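Local coordinates for protein thiazoline oxidase/subtilisin-like protease (Prochloron didemni, PDB 4H6X) that probably acts as a subtilisin-like transamidating protease that matures patellamides, cleaving precursor peptides and joining their ends into rings, at residues E248-P253 with G328-P333; V226-V231 with T271-A276; A110-S115 with E255-A260; L166-I171 with N198-V203. All coordinates share one frame; numbering follows the deposited sequence.

Contact 1 (E248-P253 with G328-P333); sequences EGILAP and GFVNIP
F329 swings its ring back over the end of strand 249-253, where its CE1 atom lies 3.8 Å from CD of P253, the two side chains crossing at about a right angle. The side chain sets out away from the strand; with CG anti to the backbone N (chi1 -176°), the ring then turns along it, passing CD1 within 3.7 Å of O of L251 and bringing CE1 near CA of A252. CG1 of V330 lies 3.8 Å above the plane of the F329 ring, near its rim. An alanine in place of F329 would probably leave P253 without its aromatic partner and open a gap beside the strand. Deeper in, I250 and V330 cross obliquely: CD1 of I250 meets CA of V330 at 3.7 Å, and M280 of helix 273-293 touches both side chains, which suits branched aliphatic residues. The backbones are stitched in the middle. N of L251 donates to O of G328 at 2.8 Å with a nearly straight N-H...O angle of 168°, and N of V330 donates to O of L251 at 3.0 Å. G328 has a phi of 131°, a backbone shape in which any side chain would collide with the carbonyl oxygen of the residue before, so glycine fits there. Beyond the pairing, N331 N-caps helix 332-340 through OD1, which accepts from N of G334. A single bridge thus ties the chain leading into that helix to strand 249-253, the outermost strand at one side of the parallel sheet in this alpha/beta subtilisin-like fold.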
loop_
_atom_site.group_PDB
_atom_site.type_symbol
_atom_site.label_atom_id
_atom_site.label_comp_id
_atom_site.label_asym_id
_atom_site.label_seq_id
_atom_site.Cartn_x
_atom_site.Cartn_y
_atom_site.Cartn_z
ATOM N N GLU A 248 3.628 -17.209 -4.701
ATOM C CA GLU A 248 2.633 -16.522 -3.882
ATOM C C GLU A 248 2.531 -15.034 -4.234
ATOM O O GLU A 248 2.112 -14.218 -3.400
ATOM C CB GLU A 248 2.964 -16.686 -2.386
ATOM C CG GLU A 248 3.417 -18.083 -1.944
ATOM C CD GLU A 248 2.365 -19.174 -2.130
ATOM O OE1 GLU A 248 1.147 -18.878 -2.073
ATOM O OE2 GLU A 248 2.762 -20.345 -2.326
ATOM N N GLY A 249 2.916 -14.687 -5.463
ATOM C CA GLY A 249 2.903 -13.295 -5.906
ATOM C C GLY A 249 1.924 -12.942 -7.009
ATOM O O GLY A 249 1.478 -13.806 -7.787
ATOM N N ILE A 250 1.617 -11.647 -7.086
ATOM C CA ILE A 250 0.686 -11.101 -8.052
ATOM C C ILE A 250 1.292 -9.807 -8.625
ATOM O O ILE A 250 2.026 -9.086 -7.934
ATOM C CB ILE A 250 -0.735 -10.901 -7.423
ATOM C CG1 ILE A 250 -1.815 -10.732 -8.506
ATOM C CG2 ILE A 250 -0.764 -9.738 -6.432
ATOM C CD1 ILE A 250 -3.235 -10.929 -8.013
ATOM N N LEU A 251 1.023 -9.555 -9.903
ATOM C CA LEU A 251 1.443 -8.340 -10.578
ATOM C C LEU A 251 0.333 -7.311 -10.518
ATOM O O LEU A 251 -0.838 -7.651 -10.680
ATOM C CB LEU A 251 1.750 -8.624 -12.049
ATOM C CG LEU A 251 3.173 -8.770 -12.581
ATOM C CD1 LEU A 251 3.147 -8.471 -14.079
ATOM C CD2 LEU A 251 4.146 -7.829 -11.894
ATOM N N ALA A 252 0.701 -6.051 -10.288
ATOM C CA ALA A 252 -0.260 -4.955 -10.328
ATOM C C ALA A 252 0.415 -3.698 -10.912
ATOM O O ALA A 252 1.645 -3.647 -10.987
ATOM C CB ALA A 252 -0.803 -4.697 -8.935
ATOM N N PRO A 253 -0.376 -2.701 -11.366
ATOM C CA PRO A 253 0.248 -1.460 -11.840
ATOM C C PRO A 253 1.240 -0.902 -10.807
ATOM O O PRO A 253 0.866 -0.649 -9.651
ATOM C CB PRO A 253 -0.939 -0.498 -11.982
ATOM C CG PRO A 253 -2.124 -1.382 -12.192
ATOM C CD PRO A 253 -1.850 -2.604 -11.363
ATOM N N GLY A 328 0.613 -13.954 -12.115
ATOM C CA GLY A 328 -0.110 -13.235 -13.168
ATOM C C GLY A 328 -0.521 -11.838 -12.745
ATOM O O GLY A 328 -0.188 -11.386 -11.637
ATOM N N PHE A 329 -1.259 -11.162 -13.619
ATOM C CA PHE A 329 -1.757 -9.811 -13.354
ATOM C C PHE A 329 -3.093 -9.875 -12.618
ATOM O O PHE A 329 -3.922 -10.741 -12.908
ATOM C CB PHE A 329 -1.897 -9.039 -14.675
ATOM C CG PHE A 329 -2.317 -7.604 -14.503
ATOM C CD1 PHE A 329 -1.379 -6.621 -14.184
ATOM C CD2 PHE A 329 -3.644 -7.234 -14.654
ATOM C CE1 PHE A 329 -1.768 -5.298 -14.026
ATOM C CE2 PHE A 329 -4.039 -5.909 -14.492
ATOM C CZ PHE A 329 -3.098 -4.942 -14.179
ATOM N N VAL A 330 -3.303 -8.948 -11.678
ATOM C CA VAL A 330 -4.525 -8.894 -10.868
ATOM C C VAL A 330 -5.780 -9.001 -11.737
ATOM O O VAL A 330 -5.888 -8.328 -12.774
ATOM C CB VAL A 330 -4.566 -7.628 -9.965
ATOM C CG1 VAL A 330 -4.498 -6.350 -10.790
ATOM C CG2 VAL A 330 -5.791 -7.617 -9.055
ATOM N N ASN A 331 -6.717 -9.838 -11.297
ATOM C CA ASN A 331 -7.952 -10.109 -12.029
ATOM C C ASN A 331 -9.132 -9.963 -11.089
ATOM O O ASN A 331 -9.686 -10.952 -10.605
ATOM C CB ASN A 331 -7.893 -11.524 -12.647
ATOM C CG ASN A 331 -9.139 -11.893 -13.453
ATOM O OD1 ASN A 331 -10.011 -11.063 -13.698
ATOM N ND2 ASN A 331 -9.230 -13.165 -13.847
ATOM N N ILE A 332 -9.517 -8.716 -10.830
ATOM C CA ILE A 332 -10.669 -8.424 -9.989
ATOM C C ILE A 332 -11.940 -9.193 -10.413
ATOM O O ILE A 332 -12.588 -9.817 -9.571
ATOM C CB ILE A 332 -10.942 -6.900 -9.886
ATOM C CG1 ILE A 332 -9.877 -6.213 -9.009
ATOM C CG2 ILE A 332 -12.321 -6.632 -9.310
ATOM C CD1 ILE A 332 -10.033 -4.698 -8.945
ATOM N N PRO A 333 -12.318 -9.140 -11.710
ATOM C CA PRO A 333 -13.566 -9.862 -12.064
ATOM C C PRO A 333 -13.509 -11.362 -11.726
ATOM O O PRO A 333 -14.457 -11.909 -11.148
ATOM C CB PRO A 333 -13.672 -9.651 -13.592
ATOM C CG PRO A 333 -12.886 -8.403 -13.857
ATOM C CD PRO A 333 -11.728 -8.465 -12.883
#

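Contact 2 (V226-V231 with T271-A276); sequences VGAAKV and TGTSMA
A276 and T273, at the start of helix 273-293, press against V226, G227 and A228 of a central sheet strand; their GTSMA sequence is the signature that surrounds the nucleophile in subtilases. S274 is therefore probably the catalytic serine, and its OG is hydrogen-bonded to NE2 of H109. The tight part of the contact is made by small groups. CB of A276 comes within 3.4 Å of O of G227 and also sits 4.1 Å from CB of A228, so two alanines let the helix approach closely. At one end CG1 of V226 reaches over to the A276 backbone, 3.7 Å from its C atom. T273 turns its methyl inward: with OG1 between the backbone N and the carbonyl carbon (chi1 56°), CG2 faces the strand and lies 3.7 Å from N of A228. The hydroxyl is left to bond N of G207, so a residue with both a methyl and an OH serves two neighbours. CG2 of T273 also comes within 4.1 Å of CA of G227. The solvent side is looser. Past A228 the two chains part, and K230, V231 and T271 are all exposed. What joins them there is the 255-260 segment, since OG1 of T271 bonds N of E256 and N of V231 bonds OE1 of E255. At the boundary stands G272, the N-cap residue: its O lies 3.7 Å from CB of A228 while accepting hydrogen bonds from N of M275 at 3.0 Å and N of A276 at 3.3 Å.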
loop_
_atom_site.group_PDB
_atom_site.type_symbol
_atom_site.label_atom_id
_atom_site.label_comp_id
_atom_site.label_asym_id
_atom_site.label_seq_id
_atom_site.Cartn_x
_atom_site.Cartn_y
_atom_site.Cartn_z
ATOM N N VAL A 226 3.827 -8.685 -4.124
ATOM C CA VAL A 226 3.324 -7.891 -5.247
ATOM C C VAL A 226 4.458 -7.387 -6.129
ATOM O O VAL A 226 5.405 -6.771 -5.647
ATOM C CB VAL A 226 2.431 -6.720 -4.794
ATOM C CG1 VAL A 226 1.856 -5.999 -6.011
ATOM C CG2 VAL A 226 1.307 -7.219 -3.888
ATOM N N GLY A 227 4.359 -7.681 -7.422
ATOM C CA GLY A 227 5.294 -7.166 -8.418
ATOM C C GLY A 227 4.656 -5.984 -9.132
ATOM O O GLY A 227 3.444 -5.767 -9.024
ATOM N N ALA A 228 5.476 -5.233 -9.865
ATOM C CA ALA A 228 5.024 -4.036 -10.580
ATOM C C ALA A 228 4.872 -4.264 -12.085
ATOM O O ALA A 228 5.795 -4.747 -12.754
ATOM C CB ALA A 228 5.977 -2.878 -10.318
ATOM N N ALA A 229 3.694 -3.919 -12.595
ATOM C CA ALA A 229 3.412 -3.909 -14.029
ATOM C C ALA A 229 3.620 -2.513 -14.605
ATOM O O ALA A 229 3.373 -1.501 -13.937
ATOM C CB ALA A 229 1.979 -4.367 -14.294
ATOM N N LYS A 230 4.072 -2.469 -15.854
ATOM C CA LYS A 230 4.143 -1.222 -16.615
ATOM C C LYS A 230 2.726 -0.738 -16.906
ATOM O O LYS A 230 1.767 -1.487 -16.716
ATOM C CB LYS A 230 4.913 -1.440 -17.923
ATOM C CG LYS A 230 6.361 -1.876 -17.740
ATOM C CD LYS A 230 7.216 -1.525 -18.954
ATOM C CE LYS A 230 7.263 -2.648 -19.979
ATOM N NZ LYS A 230 7.942 -2.216 -21.234
ATOM N N VAL A 231 2.594 0.506 -17.358
ATOM C CA VAL A 231 1.303 1.051 -17.813
ATOM C C VAL A 231 0.503 0.090 -18.729
ATOM O O VAL A 231 -0.736 0.086 -18.702
ATOM C CB VAL A 231 1.485 2.427 -18.508
ATOM C CG1 VAL A 231 0.152 2.978 -18.995
ATOM C CG2 VAL A 231 2.156 3.421 -17.567
ATOM N N THR A 271 7.265 5.146 -9.453
ATOM C CA THR A 271 7.350 3.834 -10.072
ATOM C C THR A 271 8.162 2.897 -9.167
ATOM O O THR A 271 9.186 3.301 -8.628
ATOM C CB THR A 271 7.957 3.962 -11.494
ATOM O OG1 THR A 271 7.045 4.694 -12.315
ATOM C CG2 THR A 271 8.196 2.593 -12.150
ATOM N N GLY A 272 7.685 1.664 -8.978
ATOM C CA GLY A 272 8.396 0.653 -8.170
ATOM C C GLY A 272 7.438 -0.435 -7.706
ATOM O O GLY A 272 6.223 -0.241 -7.755
ATOM N N THR A 273 7.968 -1.577 -7.255
ATOM C CA THR A 273 7.112 -2.646 -6.727
ATOM C C THR A 273 6.383 -2.207 -5.472
ATOM O O THR A 273 5.281 -2.674 -5.213
ATOM C CB THR A 273 7.863 -3.956 -6.400
ATOM O OG1 THR A 273 8.936 -3.699 -5.478
ATOM C CG2 THR A 273 8.373 -4.626 -7.665
ATOM N N SER A 274 7.001 -1.306 -4.699
ATOM C CA SER A 274 6.360 -0.779 -3.502
ATOM C C SER A 274 5.306 0.283 -3.821
ATOM O O SER A 274 4.614 0.754 -2.922
ATOM C CB SER A 274 7.400 -0.272 -2.494
ATOM O OG SER A 274 7.912 0.980 -2.871
ATOM N N MET A 275 5.180 0.637 -5.104
ATOM C CA MET A 275 4.062 1.449 -5.604
ATOM C C MET A 275 2.895 0.534 -6.003
ATOM O O MET A 275 1.729 0.903 -5.888
ATOM C CB MET A 275 4.502 2.289 -6.810
ATOM C CG MET A 275 5.566 3.338 -6.516
ATOM S SD MET A 275 4.934 4.486 -5.293
ATOM C CE MET A 275 5.884 3.992 -3.853
ATOM N N ALA A 276 3.221 -0.668 -6.461
ATOM C CA ALA A 276 2.210 -1.659 -6.836
ATOM C C ALA A 276 1.572 -2.343 -5.619
ATOM O O ALA A 276 0.386 -2.620 -5.636
ATOM C CB ALA A 276 2.809 -2.696 -7.781
#

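Contact 3 (A110-S115 with E255-A260); sequences ACHVTS and EEILGA
The imidazole of H112 carries CA of G259 over one face, in a CH-pi contact 3.6 Å from the ring centroid and 18° off the ring normal. On the other side of the ring plane, SD of M275 comes within 3.3 Å of ND1. At the edge, near the plane, O of I257 lies 3.2 Å from CE1. H112 extends its ring from helix 101-118 with CG anti to the backbone N (chi1 -155°), which carries it across strand 257-259; the directions of the short helix and strand segments differ by 103°. G259 has to be glycine for this fit, because a CB would point to the helix and come 2.7 Å from ND1 of H112, a clash. One helical turn on, S115 grips the backbone at A260: its OG accepts from N of A260 at 2.9 Å, almost straight, and donates to O of H112 at 2.8 Å. A serine suits the spot, for one small hydroxyl fills both roles, and its CB also packs on the methyl of A260. NE2 of H112 is hydrogen-bonded beyond the segments to O of V268 in the neighbouring strand 268-270. Because a carbonyl oxygen can only accept, NE2 would be expected to carry a proton, and the imidazole probably serves here as a donor that ties the helix to the small antiparallel sheet.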
loop_
_atom_site.group_PDB
_atom_site.type_symbol
_atom_site.label_atom_id
_atom_site.label_comp_id
_atom_site.label_asym_id
_atom_site.label_seq_id
_atom_site.Cartn_x
_atom_site.Cartn_y
_atom_site.Cartn_z
ATOM N N ALA A 110 5.785 6.760 2.740
ATOM C CA ALA A 110 4.605 6.632 3.574
ATOM C C ALA A 110 3.460 7.529 3.107
ATOM O O ALA A 110 2.316 7.093 3.098
ATOM C CB ALA A 110 4.945 6.937 5.030
ATOM N N CYS A 111 3.759 8.777 2.733
ATOM C CA CYS A 111 2.687 9.678 2.260
ATOM C C CYS A 111 2.049 9.126 1.007
ATOM O O CYS A 111 0.832 9.158 0.861
ATOM C CB CYS A 111 3.194 11.083 1.939
ATOM S SG CYS A 111 3.679 12.069 3.365
ATOM N N HIS A 112 2.898 8.670 0.097
ATOM C CA HIS A 112 2.471 8.166 -1.189
ATOM C C HIS A 112 1.627 6.899 -1.004
ATOM O O HIS A 112 0.493 6.828 -1.479
ATOM C CB HIS A 112 3.687 7.863 -2.066
ATOM C CG HIS A 112 3.395 7.913 -3.529
ATOM N ND1 HIS A 112 2.862 6.846 -4.218
ATOM C CD2 HIS A 112 3.549 8.911 -4.438
ATOM C CE1 HIS A 112 2.710 7.177 -5.489
ATOM N NE2 HIS A 112 3.122 8.423 -5.650
ATOM N N VAL A 113 2.208 5.910 -0.332
ATOM C CA VAL A 113 1.546 4.617 -0.082
ATOM C C VAL A 113 0.207 4.818 0.623
ATOM O O VAL A 113 -0.788 4.278 0.194
ATOM C CB VAL A 113 2.483 3.671 0.717
ATOM C CG1 VAL A 113 1.712 2.552 1.413
ATOM C CG2 VAL A 113 3.523 3.094 -0.220
ATOM N N THR A 114 0.181 5.638 1.670
ATOM C CA THR A 114 -1.042 5.836 2.448
ATOM C C THR A 114 -2.139 6.503 1.607
ATOM O O THR A 114 -3.303 6.093 1.664
ATOM C CB THR A 114 -0.758 6.625 3.743
ATOM O OG1 THR A 114 0.268 5.949 4.492
ATOM C CG2 THR A 114 -2.000 6.739 4.594
ATOM N N SER A 115 -1.759 7.512 0.824
ATOM C CA SER A 115 -2.710 8.185 -0.075
ATOM C C SER A 115 -3.258 7.235 -1.152
ATOM O O SER A 115 -4.438 7.313 -1.520
ATOM C CB SER A 115 -2.073 9.439 -0.705
ATOM O OG SER A 115 -1.084 9.096 -1.681
ATOM N N GLU A 255 3.867 1.379 -12.229
ATOM C CA GLU A 255 4.517 2.464 -12.947
ATOM C C GLU A 255 3.627 3.705 -13.005
ATOM O O GLU A 255 2.459 3.624 -13.371
ATOM C CB GLU A 255 4.912 1.997 -14.351
ATOM C CG GLU A 255 5.668 3.024 -15.176
ATOM C CD GLU A 255 6.213 2.454 -16.477
ATOM O OE1 GLU A 255 5.600 1.526 -17.041
ATOM O OE2 GLU A 255 7.263 2.949 -16.942
ATOM N N GLU A 256 4.190 4.856 -12.641
ATOM C CA GLU A 256 3.474 6.135 -12.752
ATOM C C GLU A 256 2.174 6.130 -11.955
ATOM O O GLU A 256 1.100 6.507 -12.450
ATOM C CB GLU A 256 3.220 6.504 -14.218
ATOM C CG GLU A 256 4.481 6.840 -14.998
ATOM C CD GLU A 256 5.008 8.215 -14.655
ATOM O OE1 GLU A 256 4.207 9.177 -14.686
ATOM O OE2 GLU A 256 6.216 8.339 -14.351
ATOM N N ILE A 257 2.297 5.692 -10.707
ATOM C CA ILE A 257 1.198 5.693 -9.769
ATOM C C ILE A 257 1.168 7.061 -9.094
ATOM O O ILE A 257 2.205 7.564 -8.654
ATOM C CB ILE A 257 1.368 4.557 -8.724
ATOM C CG1 ILE A 257 1.533 3.185 -9.411
ATOM C CG2 ILE A 257 0.246 4.594 -7.683
ATOM C CD1 ILE A 257 0.443 2.817 -10.408
ATOM N N LEU A 258 -0.027 7.648 -9.039
ATOM C CA LEU A 258 -0.271 8.965 -8.456
ATOM C C LEU A 258 -0.479 8.870 -6.951
ATOM O O LEU A 258 -1.335 8.121 -6.477
ATOM C CB LEU A 258 -1.526 9.595 -9.082
ATOM C CG LEU A 258 -1.833 11.045 -8.676
ATOM C CD1 LEU A 258 -0.815 11.991 -9.301
ATOM C CD2 LEU A 258 -3.258 11.454 -9.050
ATOM N N GLY A 259 0.283 9.660 -6.202
ATOM C CA GLY A 259 0.083 9.743 -4.777
ATOM C C GLY A 259 0.635 11.026 -4.195
ATOM O O GLY A 259 1.262 11.841 -4.902
ATOM N N ALA A 260 0.426 11.187 -2.895
ATOM C CA ALA A 260 0.841 12.394 -2.177
ATOM C C ALA A 260 2.321 12.409 -1.781
ATOM O O ALA A 260 2.959 11.352 -1.641
ATOM C CB ALA A 260 -0.034 12.589 -0.954
#

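Contact 4 (L166-I171 with N198-V203); sequences LGANII and NNVLIV
I170 and I171 pair with L201 and I202 as adjacent parallel strands of the central sheet, the two strands of a beta-alpha-beta crossover whose connection holds helix 187-197. The ladder runs through alternate residues: N of L201 donates to O of N169 at 3.0 Å, N of I171 to O of L201 at 2.8 Å with an angle of 166°, and N of V203 to O of I171 at 3.0 Å. Side chains then divide between the two faces. I171 and I202 run alongside each other on one face; the chi2 of I202, -75°, bends CD1 across to within 3.6 Å of CB of I171. CG1 of V200 also meets CG1 of I171 at 3.8 Å. Beta-branched residues favour the extended backbone and fill this face with methyl groups. An alanine in place of I171 would probably leave CG1 of V200 without its partner and open a gap beside CD1 of I202, which would keep only the CB contact. On the opposite face CG2 of I170 touches CG2 of V203 at 4.0 Å. Ahead of N169, G167 ends helix 154-165 in a Schellman motif whose positive phi, 93°, suits glycine. That helix lies along the I171 face, where its I160 and A163 touch I171 and its L164 touches V200. Helix 273-293 packs on the other, its A285 and M288 against I170 and S284 against L201, while strand 34-39 flanks strand 170-173 on the side away from strand 201-205.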
loop_
_atom_site.group_PDB
_atom_site.type_symbol
_atom_site.label_atom_id
_atom_site.label_comp_id
_atom_site.label_asym_id
_atom_site.label_seq_id
_atom_site.Cartn_x
_atom_site.Cartn_y
_atom_site.Cartn_z
ATOM N N LEU A 166 -3.350 -4.245 17.426
ATOM C CA LEU A 166 -4.152 -3.098 17.014
ATOM C C LEU A 166 -5.404 -3.459 16.189
ATOM O O LEU A 166 -6.213 -2.590 15.885
ATOM C CB LEU A 166 -3.273 -2.091 16.257
ATOM C CG LEU A 166 -2.144 -1.447 17.067
ATOM C CD1 LEU A 166 -1.213 -0.698 16.129
ATOM C CD2 LEU A 166 -2.705 -0.523 18.152
ATOM N N GLY A 167 -5.579 -4.728 15.846
ATOM C CA GLY A 167 -6.783 -5.127 15.097
ATOM C C GLY A 167 -6.642 -5.139 13.577
ATOM O O GLY A 167 -7.645 -5.088 12.858
ATOM N N ALA A 168 -5.404 -5.214 13.083
ATOM C CA ALA A 168 -5.166 -5.296 11.652
ATOM C C ALA A 168 -5.932 -6.476 11.067
ATOM O O ALA A 168 -5.914 -7.581 11.636
ATOM C CB ALA A 168 -3.683 -5.467 11.353
ATOM N N ASN A 169 -6.614 -6.202 9.957
ATOM C CA ASN A 169 -7.083 -7.208 9.018
ATOM C C ASN A 169 -6.024 -7.415 7.939
ATOM O O ASN A 169 -5.857 -8.524 7.413
ATOM C CB ASN A 169 -8.402 -6.747 8.381
ATOM C CG ASN A 169 -9.561 -6.762 9.374
ATOM O OD1 ASN A 169 -9.966 -7.822 9.850
ATOM N ND2 ASN A 169 -10.062 -5.594 9.721
ATOM N N ILE A 170 -5.334 -6.325 7.603
ATOM C CA ILE A 170 -4.253 -6.333 6.614
ATOM C C ILE A 170 -3.095 -5.550 7.210
ATOM O O ILE A 170 -3.300 -4.477 7.764
ATOM C CB ILE A 170 -4.667 -5.673 5.285
ATOM C CG1 ILE A 170 -5.938 -6.337 4.713
ATOM C CG2 ILE A 170 -3.525 -5.715 4.256
ATOM C CD1 ILE A 170 -6.447 -5.681 3.427
ATOM N N ILE A 171 -1.901 -6.109 7.101
ATOM C CA ILE A 171 -0.670 -5.422 7.456
ATOM C C ILE A 171 0.115 -5.210 6.161
ATOM O O ILE A 171 0.501 -6.177 5.487
ATOM C CB ILE A 171 0.182 -6.236 8.459
ATOM C CG1 ILE A 171 -0.620 -6.538 9.736
ATOM C CG2 ILE A 171 1.490 -5.501 8.759
ATOM C CD1 ILE A 171 0.021 -7.543 10.701
ATOM N N ASN A 198 -3.840 -16.236 12.260
ATOM C CA ASN A 198 -4.880 -15.420 12.864
ATOM C C ASN A 198 -5.730 -14.633 11.896
ATOM O O ASN A 198 -6.325 -13.619 12.274
ATOM C CB ASN A 198 -4.277 -14.492 13.908
ATOM C CG ASN A 198 -3.985 -15.214 15.197
ATOM O OD1 ASN A 198 -4.880 -15.427 16.005
ATOM N ND2 ASN A 198 -2.740 -15.615 15.385
ATOM N N ASN A 199 -5.771 -15.082 10.647
ATOM C CA ASN A 199 -6.674 -14.493 9.657
ATOM C C ASN A 199 -6.297 -13.037 9.279
ATOM O O ASN A 199 -7.157 -12.209 9.030
ATOM C CB ASN A 199 -8.133 -14.601 10.155
ATOM C CG ASN A 199 -9.154 -14.211 9.095
ATOM O OD1 ASN A 199 -8.970 -14.489 7.904
ATOM N ND2 ASN A 199 -10.227 -13.555 9.522
ATOM N N VAL A 200 -5.000 -12.748 9.241
ATOM C CA VAL A 200 -4.502 -11.411 8.901
ATOM C C VAL A 200 -3.608 -11.512 7.679
ATOM O O VAL A 200 -2.636 -12.272 7.673
ATOM C CB VAL A 200 -3.721 -10.765 10.075
ATOM C CG1 VAL A 200 -3.205 -9.366 9.688
ATOM C CG2 VAL A 200 -4.612 -10.697 11.305
ATOM N N LEU A 201 -3.949 -10.742 6.647
ATOM C CA LEU A 201 -3.181 -10.723 5.397
ATOM C C LEU A 201 -1.961 -9.798 5.499
ATOM O O LEU A 201 -2.095 -8.643 5.908
ATOM C CB LEU A 201 -4.083 -10.244 4.240
ATOM C CG LEU A 201 -3.485 -10.173 2.828
ATOM C CD1 LEU A 201 -3.056 -11.554 2.322
ATOM C CD2 LEU A 201 -4.482 -9.529 1.868
ATOM N N ILE A 202 -0.803 -10.306 5.083
ATOM C CA ILE A 202 0.420 -9.541 4.938
ATOM C C ILE A 202 0.632 -9.240 3.461
ATOM O O ILE A 202 0.615 -10.156 2.629
ATOM C CB ILE A 202 1.654 -10.330 5.456
ATOM C CG1 ILE A 202 1.558 -10.598 6.960
ATOM C CG2 ILE A 202 2.954 -9.616 5.096
ATOM C CD1 ILE A 202 1.825 -9.387 7.828
ATOM N N VAL A 203 0.812 -7.957 3.140
ATOM C CA VAL A 203 1.126 -7.528 1.765
ATOM C C VAL A 203 2.493 -6.861 1.747
ATOM O O VAL A 203 2.805 -5.995 2.586
ATOM C CB VAL A 203 0.052 -6.575 1.160
ATOM C CG1 VAL A 203 0.359 -6.270 -0.306
ATOM C CG2 VAL A 203 -1.349 -7.177 1.260
HETATM O O HOH W 1 -8.500 -10.028 8.311
#

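Contacts 1, 2 and 4 reach one parallel sheet, in which strands 170-173, 201-205, 224-229 and 249-253 lie side by side. Contact 4 joins the first two, about 22 Å between centres from contact 2, yet V203 and V226 touch across neighbouring strands. Contacts 1 and 2, with centres 11 Å apart, share a strand pair bonded between G227 and I250. The centre of contact 3 lies about 11 Å from that of contact 2, on helix 101-118 and the small two-stranded sheet. Along the chain contact 4 closes first, inside the loop of contact 3; contacts 1, 2 and 3 interlace. Helix 273-293, carrying the probable catalytic serine of contact 2, also packs on contacts 1 and 4.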